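Local structure of regulatory protein SdiA (Escherichia coli, 4LFU) at residues Trp9-Leu14 with Lys153-Leu157; Gln90-Trp95 with Arg117-Tyr122. The protein activates transcription of the ftsQAZ cell-division genes by binding DNA, and senses acyl-homoserine-lactone autoinducers made by other bacteria through its N-terminal domain. All coordinates share one frame. Residue numbers count along the deposited sequence, not the author numbering.

Interaction 1: Trp9-Leu14 with Lys153-Leu157; sequences WRRTML and KMQLL
Segments 9-14 and 153-157, on helices 6-19 and 147-167, run nearly parallel and meet through a single knob-into-hole contact, on the side of the sheet where helix 147-167 packs in the autoinducer-binding domain of a LuxR-type receptor. Both segments are regular α-helix; their local axes run 14° apart and approach to 10.9 Å, with R10 and L156 closest at 7.6 Å between CA atoms. That spacing leaves a wide trough for large side chains. L156, with chi1 t, is the knob: it drops among W9, R10, M13 and L14, placing CD1 3.3 Å from R10 CG and 3.7 Å from W9 CZ3, while its CD2 lies 3.6 Å from M13 CB. The other big bump is the W9 indole, also chi1 t, which reaches across to helix 147-167. W9 CH2 stops 3.5 Å from K153 O, and the ring edge meets L157, CH2 to CG 4.1 Å. M13, m at all three chi angles, curls so that CE touches L157 CD2 at 4.0 Å; Q33 of helix 23-36 packs against W9, M13 and L157. No direct hydrogen bond joins the segments. The extended K153 chain lies along one indole face, and its ammonium group, salt-bridged to E149, adds a cation-pi contact. K153 CG sits 3.6 Å from the centroid of the W9 six-membered ring, and K153 NZ 4.2 Å from that of the five-membered ring.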
# COMPACT_ATOMS: atom_id res chain seq x y z
N TRP A 9 1.87 -12.35 -22.93
CA TRP A 9 0.88 -11.30 -22.70
C TRP A 9 1.42 -10.26 -21.73
O TRP A 9 1.44 -9.07 -22.04
CB TRP A 9 -0.45 -11.89 -22.19
CG TRP A 9 -1.53 -10.83 -22.04
CD1 TRP A 9 -2.39 -10.38 -23.01
CD2 TRP A 9 -1.83 -10.06 -20.86
NE1 TRP A 9 -3.20 -9.40 -22.51
CE2 TRP A 9 -2.89 -9.18 -21.19
CE3 TRP A 9 -1.33 -10.04 -19.56
CZ2 TRP A 9 -3.44 -8.28 -20.26
CZ3 TRP A 9 -1.88 -9.14 -18.63
CH2 TRP A 9 -2.92 -8.27 -18.99
N ARG A 10 1.89 -10.73 -20.58
CA ARG A 10 2.43 -9.85 -19.53
C ARG A 10 3.61 -9.01 -20.01
O ARG A 10 3.71 -7.83 -19.68
CB ARG A 10 2.81 -10.67 -18.28
CG ARG A 10 3.31 -9.84 -17.08
CD ARG A 10 3.69 -10.72 -15.88
NE ARG A 10 5.14 -10.75 -15.67
CZ ARG A 10 5.80 -9.94 -14.84
NH1 ARG A 10 5.15 -9.04 -14.12
NH2 ARG A 10 7.11 -10.05 -14.72
N ARG A 11 4.51 -9.63 -20.78
CA ARG A 11 5.70 -8.98 -21.32
C ARG A 11 5.33 -7.79 -22.24
O ARG A 11 5.87 -6.69 -22.10
CB ARG A 11 6.57 -10.03 -22.06
CG ARG A 11 8.08 -9.89 -21.87
CD ARG A 11 8.84 -11.27 -21.93
NE ARG A 11 8.33 -12.20 -22.94
CZ ARG A 11 7.90 -13.44 -22.70
NH1 ARG A 11 7.94 -13.95 -21.47
NH2 ARG A 11 7.44 -14.20 -23.70
N THR A 12 4.38 -8.03 -23.15
CA THR A 12 3.84 -6.98 -24.03
C THR A 12 3.16 -5.83 -23.28
O THR A 12 3.33 -4.66 -23.63
CB THR A 12 2.81 -7.58 -25.02
OG1 THR A 12 3.28 -8.84 -25.52
CG2 THR A 12 2.55 -6.62 -26.18
N MET A 13 2.38 -6.16 -22.25
CA MET A 13 1.59 -5.14 -21.55
C MET A 13 2.44 -4.19 -20.74
O MET A 13 2.20 -2.98 -20.76
CB MET A 13 0.46 -5.78 -20.72
CG MET A 13 -0.61 -6.48 -21.54
SD MET A 13 -1.31 -5.49 -22.90
CE MET A 13 -2.11 -4.17 -21.99
N LEU A 14 3.43 -4.72 -20.02
CA LEU A 14 4.39 -3.90 -19.28
C LEU A 14 5.06 -2.91 -20.21
O LEU A 14 5.18 -1.72 -19.90
CB LEU A 14 5.46 -4.77 -18.60
CG LEU A 14 4.90 -5.65 -17.49
CD1 LEU A 14 5.93 -6.63 -16.98
CD2 LEU A 14 4.35 -4.78 -16.36
N LYS A 153 -4.56 -11.06 -15.17
CA LYS A 153 -4.59 -10.02 -16.20
C LYS A 153 -5.05 -8.69 -15.65
O LYS A 153 -4.47 -7.66 -15.96
CB LYS A 153 -5.45 -10.44 -17.39
CG LYS A 153 -4.73 -11.42 -18.29
CD LYS A 153 -5.53 -11.72 -19.53
CE LYS A 153 -4.78 -12.70 -20.43
NZ LYS A 153 -5.46 -12.77 -21.76
N MET A 154 -6.09 -8.71 -14.82
CA MET A 154 -6.58 -7.48 -14.24
C MET A 154 -5.65 -6.98 -13.13
O MET A 154 -5.63 -5.79 -12.83
CB MET A 154 -8.00 -7.66 -13.72
CG MET A 154 -9.09 -7.78 -14.82
SD MET A 154 -10.67 -7.84 -13.96
CE MET A 154 -10.88 -6.07 -13.66
N GLN A 155 -4.88 -7.89 -12.54
CA GLN A 155 -3.87 -7.51 -11.56
C GLN A 155 -2.88 -6.57 -12.19
O GLN A 155 -2.60 -5.53 -11.61
CB GLN A 155 -3.12 -8.71 -11.00
CG GLN A 155 -3.61 -9.18 -9.68
CD GLN A 155 -2.81 -10.37 -9.19
OE1 GLN A 155 -1.59 -10.28 -9.04
NE2 GLN A 155 -3.50 -11.49 -8.93
N LEU A 156 -2.39 -6.94 -13.37
CA LEU A 156 -1.44 -6.11 -14.14
C LEU A 156 -2.05 -4.82 -14.67
O LEU A 156 -1.43 -3.76 -14.56
CB LEU A 156 -0.80 -6.94 -15.29
CG LEU A 156 0.30 -6.37 -16.21
CD1 LEU A 156 0.99 -7.51 -16.97
CD2 LEU A 156 -0.23 -5.30 -17.22
N LEU A 157 -3.26 -4.91 -15.24
CA LEU A 157 -3.96 -3.75 -15.83
C LEU A 157 -4.23 -2.64 -14.86
O LEU A 157 -4.05 -1.48 -15.20
CB LEU A 157 -5.29 -4.17 -16.48
CG LEU A 157 -5.14 -5.03 -17.74
CD1 LEU A 157 -6.50 -5.59 -18.17
CD2 LEU A 157 -4.52 -4.23 -18.85
O HOH W 1 -6.15 -9.92 -23.55

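Interaction 2: Gln90-Trp95 with Arg117-Tyr122; sequences QGHLMW and RGVTQY
Strand 92-94 pairs antiparallel with strand 117-124, forming one border of the chain's five-stranded sheet in the GAF-like autoinducer-binding domain. Local axes lie 4.7 Å apart at 172°. L93 and T120 form the hydrogen-bonded pair, L93 N to T120 O 2.8 Å and T120 N to L93 O 2.7 Å, flanked by the non-hydrogen-bonded pairs H92-Q121 and M94-V119. Two further backbone hydrogen bonds extend the pairing: Y122 N gives to G91 O at 2.7 Å, and W95 N to G118 O at 3.1 Å. Q90 and G91 enter with positive phi (58° and 75°), and an ideal CB on G91 would crowd Y122 O. On the H92 face, H92 ND1 donates to Q121 OE1 at 2.8 Å with both chi1 angles t. Water bridges Q90 O, at 2.7 Å, and Q121 NE2, a weak bond at 3.4 Å. W95, chi1 m, lays its indole over G118, whose CA stands 3.8 Å from the centroid of the six-membered ring; a CB on G118 would clash with W95 CZ3. W95 NE1 donates to T120 OG1 at 2.8 Å. A tetraethylene glycol, probably from crystallisation, lies near W95. S134 OG of strand 130-137 supplies T120 OG1 with a second partner, so the W95 indole can lie against the strand with its NH satisfied by T120.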
# COMPACT_ATOMS: atom_id res chain seq x y z
N GLN A 90 -7.96 -11.28 -2.55
CA GLN A 90 -6.73 -11.18 -3.36
C GLN A 90 -6.75 -9.97 -4.29
O GLN A 90 -6.26 -10.05 -5.42
CB GLN A 90 -6.48 -12.47 -4.16
CG GLN A 90 -5.37 -13.38 -3.58
CD GLN A 90 -5.90 -14.24 -2.47
OE1 GLN A 90 -7.04 -14.72 -2.53
NE2 GLN A 90 -5.08 -14.44 -1.43
N GLY A 91 -7.35 -8.87 -3.84
CA GLY A 91 -7.51 -7.70 -4.71
C GLY A 91 -8.61 -7.81 -5.77
O GLY A 91 -8.85 -6.86 -6.51
N HIS A 92 -9.31 -8.95 -5.78
CA HIS A 92 -10.26 -9.31 -6.82
C HIS A 92 -11.70 -9.46 -6.33
O HIS A 92 -11.96 -9.90 -5.21
CB HIS A 92 -9.79 -10.62 -7.47
CG HIS A 92 -10.52 -10.98 -8.72
ND1 HIS A 92 -10.33 -10.30 -9.92
CD2 HIS A 92 -11.43 -11.95 -8.98
CE1 HIS A 92 -11.09 -10.85 -10.85
NE2 HIS A 92 -11.77 -11.85 -10.31
N LEU A 93 -12.64 -9.06 -7.18
CA LEU A 93 -14.07 -9.13 -6.88
C LEU A 93 -14.92 -9.38 -8.14
O LEU A 93 -15.12 -8.50 -8.97
CB LEU A 93 -14.54 -7.88 -6.14
CG LEU A 93 -16.03 -7.74 -5.77
CD1 LEU A 93 -16.52 -8.87 -4.84
CD2 LEU A 93 -16.27 -6.36 -5.16
N MET A 94 -15.40 -10.61 -8.26
CA MET A 94 -16.36 -10.98 -9.30
C MET A 94 -17.72 -10.54 -8.76
O MET A 94 -18.05 -10.88 -7.63
CB MET A 94 -16.32 -12.50 -9.53
CG MET A 94 -17.26 -13.00 -10.64
SD MET A 94 -16.61 -12.58 -12.25
CE MET A 94 -18.10 -12.05 -13.08
N TRP A 95 -18.50 -9.77 -9.53
CA TRP A 95 -19.82 -9.29 -9.03
C TRP A 95 -20.83 -10.42 -8.90
O TRP A 95 -20.89 -11.32 -9.75
CB TRP A 95 -20.43 -8.16 -9.87
CG TRP A 95 -19.54 -6.96 -10.08
CD1 TRP A 95 -18.31 -6.72 -9.49
CD2 TRP A 95 -19.80 -5.84 -10.93
NE1 TRP A 95 -17.80 -5.53 -9.95
CE2 TRP A 95 -18.69 -4.97 -10.83
CE3 TRP A 95 -20.85 -5.49 -11.79
CZ2 TRP A 95 -18.61 -3.77 -11.54
CZ3 TRP A 95 -20.77 -4.30 -12.51
CH2 TRP A 95 -19.66 -3.45 -12.37
N ARG A 117 -23.47 -8.14 -15.70
CA ARG A 117 -22.27 -8.83 -15.20
C ARG A 117 -21.08 -7.86 -15.15
O ARG A 117 -21.01 -6.89 -15.92
CB ARG A 117 -21.91 -10.03 -16.11
CG ARG A 117 -22.98 -11.16 -16.26
CD ARG A 117 -23.10 -12.06 -15.02
NE ARG A 117 -24.06 -13.16 -15.23
CZ ARG A 117 -25.37 -13.12 -14.95
NH1 ARG A 117 -25.95 -12.03 -14.44
NH2 ARG A 117 -26.13 -14.18 -15.19
N GLY A 118 -20.16 -8.13 -14.23
CA GLY A 118 -18.91 -7.37 -14.16
C GLY A 118 -17.93 -7.92 -13.15
O GLY A 118 -18.19 -8.90 -12.50
N VAL A 119 -16.80 -7.24 -13.03
CA VAL A 119 -15.72 -7.69 -12.19
C VAL A 119 -14.91 -6.46 -11.74
O VAL A 119 -14.80 -5.49 -12.48
CB VAL A 119 -14.86 -8.71 -12.97
CG1 VAL A 119 -14.26 -8.07 -14.23
CG2 VAL A 119 -13.77 -9.34 -12.09
N THR A 120 -14.37 -6.47 -10.53
CA THR A 120 -13.50 -5.36 -10.12
C THR A 120 -12.14 -5.87 -9.60
O THR A 120 -12.07 -6.89 -8.92
CB THR A 120 -14.19 -4.45 -9.08
OG1 THR A 120 -15.48 -4.10 -9.58
CG2 THR A 120 -13.41 -3.15 -8.82
N GLN A 121 -11.08 -5.18 -9.98
CA GLN A 121 -9.77 -5.43 -9.40
C GLN A 121 -9.30 -4.17 -8.68
O GLN A 121 -9.50 -3.08 -9.17
CB GLN A 121 -8.76 -5.82 -10.47
CG GLN A 121 -7.42 -6.24 -9.89
CD GLN A 121 -7.36 -7.70 -9.51
OE1 GLN A 121 -8.15 -8.52 -9.99
NE2 GLN A 121 -6.43 -8.03 -8.63
N TYR A 122 -8.68 -4.32 -7.51
CA TYR A 122 -8.14 -3.15 -6.83
C TYR A 122 -6.69 -3.25 -6.34
O TYR A 122 -6.14 -4.36 -6.16
CB TYR A 122 -9.08 -2.67 -5.71
CG TYR A 122 -8.67 -3.05 -4.32
CD1 TYR A 122 -8.07 -2.12 -3.45
CD2 TYR A 122 -8.92 -4.32 -3.85
CE1 TYR A 122 -7.69 -2.49 -2.15
CE2 TYR A 122 -8.55 -4.70 -2.59
CZ TYR A 122 -7.94 -3.79 -1.74
OH TYR A 122 -7.63 -4.23 -0.48
O HOH W 2 -6.36 -11.28 -7.79

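From the N terminus, helix 6-19 comes first, and interaction 1 joins 9-14 to 153-157 across 138 intervening residues, closing a long loop. Interaction 2 is nested inside that loop: after strand 92-94 the chain makes a short excursion through helix 104-112 and returns as strand 117-124, whose other side pairs with strand 130-137. The contact centres are 16 Å apart, yet the two touch, because helix 147-167 turns M154 and Q155 to the sheet while L156 faces helix 6-19; this helix is thus the layer between the other two. M154 SD lies 3.6 Å from V119 CG1. Both contacts also reach the second subunit.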